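Local coordinates for putative cytoplasmic protein (Salmonella enterica subsp. enterica serovar Typhimurium, PDB 4J32), which probably hydrolyses peptidoglycan as a papain-like cysteine amidase effector of the type VI secretion system and is paired with the immunity protein Tai4, at residues His31-Val36 / Lys46-Gly51; Val140-Trp143 / Cys148-Gln151; Val64-Gly69 / Asp85-Ile90; Pro77-Ser82 / Val93-Asp98. One frame throughout, in Å; residues are numbered along the deposited sequence. Where two conformers were deposited one is given.

Contact 1 (His31-Val36 / Lys46-Gly51)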
loop_
_atom_site.group_PDB
_atom_site.type_symbol
_atom_site.label_atom_id
_atom_site.label_comp_id
_atom_site.label_asym_id
_atom_site.label_seq_id
_atom_site.Cartn_x
_atom_site.Cartn_y
_atom_site.Cartn_z
ATOM N N HIS A 31 -16.060 12.810 21.201
ATOM C CA HIS A 31 -16.248 13.209 19.811
ATOM C C HIS A 31 -15.241 12.481 18.941
ATOM O O HIS A 31 -14.459 11.674 19.453
ATOM C CB HIS A 31 -16.063 14.725 19.668
ATOM C CG HIS A 31 -16.983 15.501 20.548
ATOM N ND1 HIS A 31 -18.322 15.648 20.259
ATOM C CD2 HIS A 31 -16.782 16.103 21.744
ATOM C CE1 HIS A 31 -18.900 16.354 21.219
ATOM N NE2 HIS A 31 -17.988 16.636 22.134
ATOM N N SER A 32 -15.278 12.764 17.632
ATOM C CA SER A 32 -14.303 12.186 16.694
ATOM C C SER A 32 -12.889 12.508 17.163
ATOM O O SER A 32 -12.671 13.531 17.808
ATOM C CB SER A 32 -14.521 12.706 15.272
ATOM O OG SER A 32 -14.106 14.066 15.124
ATOM N N VAL A 33 -11.928 11.654 16.826
ATOM C CA VAL A 33 -10.531 11.942 17.152
ATOM C C VAL A 33 -10.078 13.323 16.602
ATOM O O VAL A 33 -9.371 14.057 17.314
ATOM C CB VAL A 33 -9.575 10.766 16.727
ATOM C CG1 VAL A 33 -9.525 10.601 15.204
ATOM C CG2 VAL A 33 -8.185 10.962 17.295
ATOM N N ALA A 34 -10.515 13.695 15.388
ATOM C CA ALA A 34 -10.212 15.028 14.846
ATOM C C ALA A 34 -10.696 16.121 15.805
ATOM O O ALA A 34 -9.954 17.056 16.117
ATOM C CB ALA A 34 -10.805 15.246 13.437
ATOM N N ASP A 35 -11.929 15.983 16.290
ATOM C CA ASP A 35 -12.501 16.978 17.193
ATOM C C ASP A 35 -11.770 17.007 18.547
ATOM O O ASP A 35 -11.544 18.083 19.110
ATOM C CB ASP A 35 -14.013 16.770 17.363
ATOM C CG ASP A 35 -14.823 17.243 16.150
ATOM O OD1 ASP A 35 -14.291 17.941 15.256
ATOM O OD2 ASP A 35 -16.020 16.918 16.088
ATOM N N VAL A 36 -11.405 15.834 19.060
ATOM C CA VAL A 36 -10.610 15.705 20.287
ATOM C C VAL A 36 -9.301 16.489 20.164
ATOM O O VAL A 36 -8.902 17.198 21.096
ATOM C CB VAL A 36 -10.327 14.219 20.610
ATOM C CG1 VAL A 36 -9.361 14.073 21.806
ATOM C CG2 VAL A 36 -11.643 13.497 20.913
ATOM N N LYS A 46 -1.533 18.507 17.282
ATOM C CA LYS A 46 -0.560 18.360 16.203
ATOM C C LYS A 46 -0.440 16.920 15.705
ATOM O O LYS A 46 -0.401 16.676 14.493
ATOM C CB LYS A 46 0.799 18.892 16.657
ATOM C CG LYS A 46 0.784 20.418 16.766
ATOM C CD LYS A 46 2.164 20.993 16.974
ATOM C CE LYS A 46 2.085 22.509 17.063
ATOM N NZ LYS A 46 3.344 23.074 17.623
ATOM N N ASN A 47 -0.397 15.969 16.642
ATOM C CA ASN A 47 -0.314 14.561 16.274
ATOM C C ASN A 47 -1.577 14.022 15.644
ATOM O O ASN A 47 -1.509 13.176 14.746
ATOM C CB ASN A 47 0.114 13.693 17.453
ATOM C CG ASN A 47 1.610 13.758 17.684
ATOM O OD1 ASN A 47 2.392 13.146 16.948
ATOM N ND2 ASN A 47 2.020 14.524 18.690
ATOM N N ILE A 48 -2.721 14.512 16.106
ATOM C CA ILE A 48 -4.002 14.171 15.478
ATOM C C ILE A 48 -4.154 14.765 14.070
ATOM O O ILE A 48 -4.560 14.066 13.131
ATOM C CB ILE A 48 -5.172 14.487 16.428
ATOM C CG1 ILE A 48 -5.186 13.451 17.567
ATOM C CG2 ILE A 48 -6.516 14.536 15.683
ATOM C CD1 ILE A 48 -6.108 13.869 18.711
ATOM N N THR A 49 -3.777 16.028 13.908
ATOM C CA THR A 49 -3.783 16.665 12.591
ATOM C C THR A 49 -2.877 15.932 11.609
ATOM O O THR A 49 -3.229 15.774 10.428
ATOM C CB THR A 49 -3.405 18.160 12.706
ATOM O OG1 THR A 49 -4.401 18.815 13.498
ATOM C CG2 THR A 49 -3.286 18.842 11.327
ATOM N N GLY A 50 -1.720 15.480 12.097
ATOM C CA GLY A 50 -0.768 14.732 11.280
ATOM C C GLY A 50 -1.218 13.301 10.985
ATOM O O GLY A 50 -0.625 12.609 10.161
ATOM N N GLY A 51 -2.281 12.862 11.653
ATOM C CA GLY A 51 -2.806 11.514 11.494
ATOM C C GLY A 51 -2.130 10.432 12.315
ATOM O O GLY A 51 -2.490 9.246 12.202
#

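Contact 2 (Val140-Trp143 / Cys148-Gln151)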
loop_
_atom_site.group_PDB
_atom_site.type_symbol
_atom_site.label_atom_id
_atom_site.label_comp_id
_atom_site.label_asym_id
_atom_site.label_seq_id
_atom_site.Cartn_x
_atom_site.Cartn_y
_atom_site.Cartn_z
ATOM N N VAL A 140 -10.538 1.023 27.369
ATOM C CA VAL A 140 -10.665 1.652 28.694
ATOM C C VAL A 140 -11.672 2.778 28.545
ATOM O O VAL A 140 -11.538 3.613 27.636
ATOM C CB VAL A 140 -9.363 2.352 29.183
ATOM C CG1 VAL A 140 -9.444 2.648 30.706
ATOM C CG2 VAL A 140 -8.118 1.576 28.835
ATOM N N THR A 141 -12.677 2.805 29.418
ATOM C CA THR A 141 -13.708 3.852 29.342
ATOM C C THR A 141 -14.392 4.035 30.713
ATOM O O THR A 141 -13.959 3.441 31.699
ATOM C CB THR A 141 -14.739 3.575 28.200
ATOM O OG1 THR A 141 -15.541 4.746 27.956
ATOM C CG2 THR A 141 -15.606 2.392 28.507
ATOM N N LEU A 142 -15.427 4.872 30.767
ATOM C CA LEU A 142 -16.226 4.994 31.981
ATOM C C LEU A 142 -17.508 4.201 31.827
ATOM O O LEU A 142 -17.973 3.949 30.710
ATOM C CB LEU A 142 -16.562 6.466 32.286
ATOM C CG LEU A 142 -15.354 7.397 32.435
ATOM C CD1 LEU A 142 -15.880 8.767 32.757
ATOM C CD2 LEU A 142 -14.428 6.923 33.542
ATOM N N TRP A 143 -18.055 3.803 32.967
ATOM C CA TRP A 143 -19.230 2.954 33.042
ATOM C C TRP A 143 -20.104 3.506 34.154
ATOM O O TRP A 143 -19.623 3.723 35.282
ATOM C CB TRP A 143 -18.770 1.502 33.329
ATOM C CG TRP A 143 -19.853 0.549 33.722
ATOM C CD1 TRP A 143 -20.164 0.137 34.996
ATOM C CD2 TRP A 143 -20.773 -0.120 32.851
ATOM N NE1 TRP A 143 -21.217 -0.761 34.959
ATOM C CE2 TRP A 143 -21.604 -0.934 33.658
ATOM C CE3 TRP A 143 -20.959 -0.131 31.460
ATOM C CZ2 TRP A 143 -22.620 -1.734 33.120
ATOM C CZ3 TRP A 143 -21.968 -0.927 30.929
ATOM C CH2 TRP A 143 -22.779 -1.720 31.760
ATOM N N CYS A 148 -21.552 2.481 28.795
ATOM C CA CYS A 148 -20.238 3.126 28.758
ATOM C C CYS A 148 -20.414 4.569 28.306
ATOM O O CYS A 148 -21.384 4.896 27.637
ATOM C CB CYS A 148 -19.291 2.441 27.777
ATOM S SG CYS A 148 -18.927 0.718 28.218
ATOM N N SER A 149 -19.445 5.401 28.657
ATOM C CA SER A 149 -19.479 6.828 28.313
ATOM C C SER A 149 -19.279 7.054 26.809
ATOM O O SER A 149 -19.672 8.095 26.284
ATOM C CB SER A 149 -18.413 7.569 29.107
ATOM O OG SER A 149 -17.156 6.907 29.028
ATOM N N ASP A 150 -18.657 6.092 26.121
ATOM C CA ASP A 150 -18.485 6.196 24.667
ATOM C C ASP A 150 -19.346 5.211 23.899
ATOM O O ASP A 150 -19.066 4.906 22.731
ATOM C CB ASP A 150 -16.999 6.070 24.265
ATOM C CG ASP A 150 -16.347 4.788 24.776
ATOM O OD1 ASP A 150 -16.962 4.036 25.557
ATOM O OD2 ASP A 150 -15.195 4.542 24.374
ATOM N N GLN A 151 -20.409 4.726 24.540
ATOM C CA GLN A 151 -21.302 3.745 23.922
ATOM C C GLN A 151 -21.720 4.170 22.515
ATOM O O GLN A 151 -21.855 3.338 21.621
ATOM C CB GLN A 151 -22.521 3.452 24.810
ATOM C CG GLN A 151 -23.200 2.132 24.444
ATOM C CD GLN A 151 -23.421 1.197 25.623
ATOM O OE1 GLN A 151 -22.518 0.940 26.441
ATOM N NE2 GLN A 151 -24.625 0.637 25.691
#

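Contact 3 (Val64-Gly69 / Asp85-Ile90)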
loop_
_atom_site.group_PDB
_atom_site.type_symbol
_atom_site.label_atom_id
_atom_site.label_comp_id
_atom_site.label_asym_id
_atom_site.label_seq_id
_atom_site.Cartn_x
_atom_site.Cartn_y
_atom_site.Cartn_z
ATOM N N VAL A 64 -9.917 12.923 31.215
ATOM C CA VAL A 64 -10.660 12.695 32.469
ATOM C C VAL A 64 -9.758 12.865 33.696
ATOM O O VAL A 64 -10.088 13.592 34.644
ATOM C CB VAL A 64 -11.318 11.279 32.470
ATOM C CG1 VAL A 64 -11.816 10.874 33.896
ATOM C CG2 VAL A 64 -12.443 11.204 31.421
ATOM N N LEU A 65 -8.619 12.189 33.688
ATOM C CA LEU A 65 -7.705 12.263 34.837
ATOM C C LEU A 65 -7.175 13.693 35.032
ATOM O O LEU A 65 -7.162 14.234 36.155
ATOM C CB LEU A 65 -6.548 11.275 34.652
ATOM C CG LEU A 65 -7.000 9.798 34.603
ATOM C CD1 LEU A 65 -5.877 8.941 34.043
ATOM C CD2 LEU A 65 -7.417 9.316 35.995
ATOM N N ASN A 66 -6.759 14.313 33.939
ATOM C CA ASN A 66 -6.247 15.686 34.006
ATOM C C ASN A 66 -7.300 16.652 34.487
ATOM O O ASN A 66 -6.994 17.558 35.258
ATOM C CB ASN A 66 -5.668 16.138 32.663
ATOM C CG ASN A 66 -4.370 15.432 32.339
ATOM O OD1 ASN A 66 -3.595 15.118 33.235
ATOM N ND2 ASN A 66 -4.136 15.161 31.062
ATOM N N ALA A 67 -8.549 16.422 34.091
ATOM C CA ALA A 67 -9.638 17.367 34.393
ATOM C C ALA A 67 -10.237 17.280 35.787
ATOM O O ALA A 67 -10.851 18.251 36.266
ATOM C CB ALA A 67 -10.732 17.268 33.334
ATOM N N THR A 68 -10.048 16.139 36.449
ATOM C CA THR A 68 -10.703 15.860 37.712
ATOM C C THR A 68 -9.740 16.012 38.889
ATOM O O THR A 68 -10.086 15.669 39.992
ATOM C CB THR A 68 -11.318 14.454 37.722
ATOM O OG1 THR A 68 -10.304 13.478 37.405
ATOM C CG2 THR A 68 -12.467 14.368 36.718
ATOM N N GLY A 69 -8.529 16.507 38.627
ATOM C CA GLY A 69 -7.559 16.745 39.701
ATOM C C GLY A 69 -6.634 15.574 40.003
ATOM O O GLY A 69 -5.994 15.548 41.074
ATOM N N ASP A 85 -3.113 22.810 27.355
ATOM C CA ASP A 85 -3.131 23.021 28.810
ATOM C C ASP A 85 -1.792 22.707 29.507
ATOM O O ASP A 85 -1.678 22.875 30.724
ATOM C CB ASP A 85 -4.245 22.185 29.458
ATOM C CG ASP A 85 -4.103 20.686 29.191
ATOM O OD1 ASP A 85 -3.111 20.253 28.543
ATOM O OD2 ASP A 85 -5.008 19.927 29.615
ATOM N N ASN A 86 -0.799 22.250 28.738
ATOM C CA ASN A 86 0.499 21.816 29.281
ATOM C C ASN A 86 0.404 20.606 30.224
ATOM O O ASN A 86 1.341 20.317 30.973
ATOM C CB ASN A 86 1.254 22.980 29.950
ATOM C CG ASN A 86 1.452 24.141 29.015
ATOM O OD1 ASN A 86 1.793 23.954 27.850
ATOM N ND2 ASN A 86 1.217 25.345 29.508
ATOM N N LYS A 87 -0.738 19.924 30.183
ATOM C CA LYS A 87 -0.907 18.633 30.869
ATOM C C LYS A 87 -0.646 17.497 29.879
ATOM O O LYS A 87 -0.541 17.727 28.682
ATOM C CB LYS A 87 -2.310 18.526 31.496
ATOM C CG LYS A 87 -2.607 19.694 32.475
ATOM C CD LYS A 87 -3.955 19.528 33.175
ATOM C CE LYS A 87 -4.317 20.810 33.941
ATOM N NZ LYS A 87 -5.762 20.737 34.349
ATOM N N PHE A 88 -0.562 16.269 30.385
ATOM C CA PHE A 88 -0.036 15.158 29.578
ATOM C C PHE A 88 -1.059 14.091 29.280
ATOM O O PHE A 88 -1.897 13.763 30.134
ATOM C CB PHE A 88 1.204 14.558 30.244
ATOM C CG PHE A 88 2.239 15.591 30.583
ATOM C CD1 PHE A 88 3.103 16.081 29.602
ATOM C CD2 PHE A 88 2.311 16.123 31.873
ATOM C CE1 PHE A 88 4.039 17.085 29.910
ATOM C CE2 PHE A 88 3.246 17.109 32.192
ATOM C CZ PHE A 88 4.107 17.597 31.203
ATOM N N TYR A 89 -0.952 13.538 28.068
ATOM C CA TYR A 89 -1.961 12.651 27.499
ATOM C C TYR A 89 -1.309 11.405 26.957
ATOM O O TYR A 89 -0.514 11.469 26.010
ATOM C CB TYR A 89 -2.730 13.395 26.385
ATOM C CG TYR A 89 -3.535 14.549 26.934
ATOM C CD1 TYR A 89 -4.886 14.392 27.234
ATOM C CD2 TYR A 89 -2.928 15.790 27.214
ATOM C CE1 TYR A 89 -5.628 15.436 27.787
ATOM C CE2 TYR A 89 -3.663 16.845 27.769
ATOM C CZ TYR A 89 -5.015 16.651 28.043
ATOM O OH TYR A 89 -5.744 17.661 28.594
ATOM N N ILE A 90 -1.631 10.274 27.589
ATOM C CA ILE A 90 -1.183 8.953 27.158
ATOM C C ILE A 90 -1.941 8.546 25.895
ATOM O O ILE A 90 -3.153 8.744 25.805
ATOM C CB ILE A 90 -1.371 7.933 28.321
ATOM C CG1 ILE A 90 -0.317 8.195 29.419
ATOM C CG2 ILE A 90 -1.361 6.448 27.805
ATOM C CD1 ILE A 90 -0.568 7.363 30.733
HETATM O O HOH W 1 -0.786 15.774 33.221
HETATM O O HOH W 2 -4.805 18.660 36.540
#

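Contact 4 (Pro77-Ser82 / Val93-Asp98)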
loop_
_atom_site.group_PDB
_atom_site.type_symbol
_atom_site.label_atom_id
_atom_site.label_comp_id
_atom_site.label_asym_id
_atom_site.label_seq_id
_atom_site.Cartn_x
_atom_site.Cartn_y
_atom_site.Cartn_z
ATOM N N PRO A 77 6.071 6.495 33.619
ATOM C CA PRO A 77 6.817 5.695 32.637
ATOM C C PRO A 77 5.963 5.194 31.461
ATOM O O PRO A 77 5.964 3.995 31.174
ATOM C CB PRO A 77 7.331 4.513 33.476
ATOM C CG PRO A 77 6.275 4.327 34.529
ATOM C CD PRO A 77 5.792 5.728 34.854
ATOM N N TYR A 78 5.255 6.114 30.801
ATOM C CA TYR A 78 4.365 5.816 29.669
ATOM C C TYR A 78 4.504 6.915 28.618
ATOM O O TYR A 78 4.663 8.089 28.961
ATOM C CB TYR A 78 2.901 5.756 30.136
ATOM C CG TYR A 78 2.731 4.763 31.265
ATOM C CD1 TYR A 78 2.780 3.388 31.022
ATOM C CD2 TYR A 78 2.596 5.205 32.581
ATOM C CE1 TYR A 78 2.666 2.465 32.073
ATOM C CE2 TYR A 78 2.476 4.296 33.636
ATOM C CZ TYR A 78 2.509 2.937 33.366
ATOM O OH TYR A 78 2.415 2.039 34.393
ATOM N N ALA A 79 4.436 6.533 27.344
ATOM C CA ALA A 79 4.513 7.508 26.268
ATOM C C ALA A 79 3.338 8.492 26.368
ATOM O O ALA A 79 2.190 8.088 26.556
ATOM C CB ALA A 79 4.535 6.796 24.901
ATOM N N LYS A 80 3.620 9.790 26.272
ATOM C CA LYS A 80 2.566 10.794 26.405
ATOM C C LYS A 80 2.985 12.059 25.670
ATOM O O LYS A 80 4.171 12.267 25.416
ATOM C CB LYS A 80 2.318 11.124 27.886
ATOM C CG LYS A 80 3.514 11.799 28.572
ATOM C CD LYS A 80 3.377 11.829 30.115
ATOM C CE LYS A 80 3.849 10.541 30.774
ATOM N NZ LYS A 80 5.337 10.382 30.671
ATOM N N VAL A 81 1.992 12.863 25.305
ATOM C CA VAL A 81 2.255 14.163 24.689
ATOM C C VAL A 81 1.443 15.223 25.411
ATOM O O VAL A 81 0.373 14.939 25.964
ATOM C CB VAL A 81 1.940 14.194 23.169
ATOM C CG1 VAL A 81 2.793 13.185 22.399
ATOM C CG2 VAL A 81 0.479 13.897 22.908
ATOM N N SER A 82 1.919 16.463 25.356
ATOM C CA SER A 82 1.233 17.535 26.058
ATOM C C SER A 82 0.048 18.101 25.254
ATOM O O SER A 82 0.039 18.047 24.009
ATOM C CB SER A 82 2.214 18.629 26.454
ATOM O OG SER A 82 2.915 19.125 25.331
ATOM N N VAL A 93 -3.405 2.487 24.361
ATOM C CA VAL A 93 -4.350 1.750 25.196
ATOM C C VAL A 93 -3.629 0.916 26.247
ATOM O O VAL A 93 -3.968 0.988 27.432
ATOM C CB VAL A 93 -5.275 0.849 24.347
ATOM C CG1 VAL A 93 -6.183 -0.010 25.286
ATOM C CG2 VAL A 93 -6.144 1.755 23.436
ATOM N N ASN A 94 -2.610 0.166 25.835
ATOM C CA ASN A 94 -1.888 -0.706 26.751
ATOM C C ASN A 94 -1.263 0.118 27.893
ATOM O O ASN A 94 -1.210 -0.326 29.046
ATOM C CB ASN A 94 -0.826 -1.525 26.002
ATOM C CG ASN A 94 -1.383 -2.828 25.401
ATOM O OD1 ASN A 94 -2.485 -3.280 25.759
ATOM N ND2 ASN A 94 -0.594 -3.470 24.510
ATOM N N ASP A 95 -0.766 1.309 27.543
ATOM C CA ASP A 95 -0.141 2.205 28.524
ATOM C C ASP A 95 -1.170 2.756 29.497
ATOM O O ASP A 95 -0.918 2.808 30.697
ATOM C CB ASP A 95 0.603 3.373 27.849
ATOM C CG ASP A 95 1.975 2.974 27.335
ATOM O OD1 ASP A 95 2.442 1.830 27.614
ATOM O OD2 ASP A 95 2.603 3.810 26.654
ATOM N N MET A 96 -2.341 3.113 28.994
ATOM C CA MET A 96 -3.388 3.652 29.862
ATOM C C MET A 96 -3.840 2.589 30.842
ATOM O O MET A 96 -4.017 2.869 32.043
ATOM C CB MET A 96 -4.589 4.175 29.063
ATOM C CG MET A 96 -5.774 4.617 29.962
ATOM S SD MET A 96 -5.375 5.824 31.264
ATOM C CE MET A 96 -4.835 7.265 30.342
ATOM N N ILE A 97 -3.999 1.365 30.346
ATOM C CA ILE A 97 -4.358 0.237 31.216
ATOM C C ILE A 97 -3.319 0.055 32.328
ATOM O O ILE A 97 -3.681 -0.047 33.521
ATOM C CB ILE A 97 -4.555 -1.066 30.400
ATOM C CG1 ILE A 97 -5.792 -0.911 29.512
ATOM C CG2 ILE A 97 -4.761 -2.266 31.362
ATOM C CD1 ILE A 97 -6.007 -2.058 28.493
ATOM N N ASP A 98 -2.043 0.038 31.957
ATOM C CA ASP A 98 -0.971 -0.171 32.931
ATOM C C ASP A 98 -0.890 0.989 33.917
ATOM O O ASP A 98 -0.650 0.782 35.116
ATOM C CB ASP A 98 0.368 -0.368 32.234
ATOM C CG ASP A 98 0.498 -1.734 31.590
ATOM O OD1 ASP A 98 -0.110 -2.720 32.081
ATOM O OD2 ASP A 98 1.229 -1.823 30.585
HETATM O O HOH W 3 1.055 5.856 25.557
#

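Contact 1 (His31-Val36 / Lys46-Gly51)
Val33 is the first residue of 31-36 to meet Ile48. Its CG2 lies anti to the backbone N and reaches Ile48 CD1 at 3.8 Å. The two branched side chains run at a slant to each other. The backbone of Val33 joins in. Its carbonyl O lies 3.3 Å from Ile48 CG2, a van der Waals contact with a methyl group. Ala34 follows on the next step of the helix. Its CA touches the same CG2 at 3.8 Å, and here the two backbones come nearest, with CA of Ala34 and CA of Ile48 6.3 Å apart. The CB of Asp35 points away from the partner segment. Its backbone N instead donates to Ser32 OG at 3.1 Å, so Ser32 is the N-cap that starts helix 33-40. Val36, one turn after Val33, adds a looser touch from CG1 to Ile48 CD1 at 4.5 Å.

Ile48 thus divides its work. CG2, anti to its own backbone N, meets the backbone of Val33 and Ala34, while CD1 meets Val33 O and the valine methyl groups. Phe53 also packs on Ile48, and Ala56 on Val33. Three residues past Ile48, Gly51, with positive phi, forms a Schellman motif after the helix. The two short helices, 33-40 and 42-49, follow each other in the chain and pack together here. Beside Ile48, Asn47 bonds to His55 of the immunity protein chain. No hydrogen bond or salt bridge spans the two segments. Their cohesion therefore comes from apolar packing centred on one isoleucine.

Contact 2 (Val140-Trp143 / Cys148-Gln151)
Leu142 and Ser149 grip each other by two hydrogen bonds. Ser149 N donates to Leu142 O at 2.9 Å, with an N-H...O angle of 149°. In return Leu142 N donates to Ser149 OG at 3.2 Å. The serine hydroxyl reaches it because chi1 is 49°, which sets OG between its own backbone N and carbonyl carbon. One residue earlier, Thr141 OG1 makes a weak bond to Asp150 OD1 at 2.9 Å. The other oxygen of that carboxylate, OD2, is bonded to His139 NE2. An aspartate paired with a histidine is consistent with the acid-histidine pair of papain-like cysteine peptidases, and Thr141 would then be a second-shell contact of the acid. Within its own segment, Gln151 OE1 takes the N-H of Cys148 at 3.0 Å and nearly straight. The backbone bond from Gln151 N to Cys148 O closes the type I turn, and the side-chain bond spans the same turn.

Packing lies around these bonds. Cys148 SG touches Thr141 CG2 at 3.7 Å. It also sits at the edge of the Trp143 six-membered ring, with SG 3.9 Å from CE3, a sulfur-aromatic contact. Trp143 and Cys148 form a single beta bridge, and Cys148 CA makes a close CH...O contact with Leu142 O. Strand 138-143 is, within this chain, an outer strand of the four-stranded sheet, bonded on one side to strand 124-131. Helix 19-28 sends Trp23 and Phe26 onto Leu142, Thr141 and Ser149. Helix 93-103 packs on Val140.

Contact 3 (Val64-Gly69 / Asp85-Ile90)
The amide nitrogen of Asn66 sits over a face of the Tyr89 ring while it makes a nearly straight hydrogen bond to Phe88 O. ND2 lies 3.4 Å above the ring plane, offset toward the rim, and the amide and ring planes are 75° apart. The bond from ND2 to Phe88 O is 2.8 Å long, with an angle of 173°. That acceptor lies in the plane of the amide, though the donor stands above the plane of the carbonyl. Asn66 OD1 takes water 1 at 2.9 Å, which in turn accepts from Phe88 N. OD1 also accepts from Ile72 N. With both ends engaged, the amide is fixed in its rotation. Its position follows from chi1 of -71°, which sets CG beside the backbone N and anti to the carbonyl carbon.

Here the last turn of helix 57-67 is pinned to strand 88-90 of the two-stranded antiparallel sheet. The loop before that strand holds an Asx turn, in which Asp85 OD1 accepts from Lys87 N at 2.9 Å. The other carboxylate oxygen, OD2, is met on its syn side by Tyr89 OH at 2.6 Å. Asp85 thereby anchors the far end of the ring that underlies Asn66. Lys87 passes the asparagine in the opposite direction, with CB 3.8 Å from Asn66 CG. Its extended chain carries NZ to water 2 at 3.2 Å, and that water donates to Asn66 O.

Contact 4 (Pro77-Ser82 / Val93-Asp98)
Tyr78 lays its ring against the first turns of helix 93-103. Asp95 O lies over one face, 3.7 Å above the ring plane and offset toward the rim. In the conformer described, the CB of Asp98 approaches obliquely, 3.7 Å from Tyr78 CE1. The tyrosine and Asp95 slide past each other in opposite directions, their ring and carboxylate planes 59° apart.

Asp95 supplies the polar part. Its OD2 accepts a weak bond from Ala79 N at 3.4 Å. Water 3 strengthens the link, donating to Asp95 OD2 at 2.8 Å and to Ala79 O at 2.7 Å. One carboxylate oxygen thus reaches both ends of the Ala79 backbone, once directly and once through water. Chi1 of -80° puts the carboxylate beside the backbone N of Asp95, where OD2 meets Ala79.

Further out, Lys80 NZ donates to Tyr78 O at 2.9 Å, in the carbonyl plane. It also bonds to Ser76 O and Arg74 O, and so steadies the loop that carries the tyrosine. Ile90 of the neighbouring strand packs on both Tyr78 and Asp95. At the start of the helix, Glu45 of the immunity protein chain accepts from Val93 N and Asn94 N. The contact is at the surface. Its polar part runs through a single carboxylate oxygen, with one weak direct bond and one water bridge, and the rest is packing of the Tyr78 ring.

Contacts 3 and 4 are the closest pair, their centres 12 Å apart. They alternate along the chain and share the two-stranded sheet, where Tyr89 N probably bonds to Val81 O at 2.9 Å. Contact 1 joins this side of the protein through Asn47 ND2, which packs 4.0 Å from Val81 CG1. Contact 2 lies about 18 Å from contacts 3 and 4, centre to centre, across the middle of the chain, but Val140 packs on Ile97 of contact 4. The probable acid-histidine pair lies at contact 2, about 19 Å from contact 1, centre to centre. Contacts 1 and 4 face the immunity protein. Contact 1 also lines two pockets for 2-ethoxyethanol, a molecule probably from the crystallisation liquor.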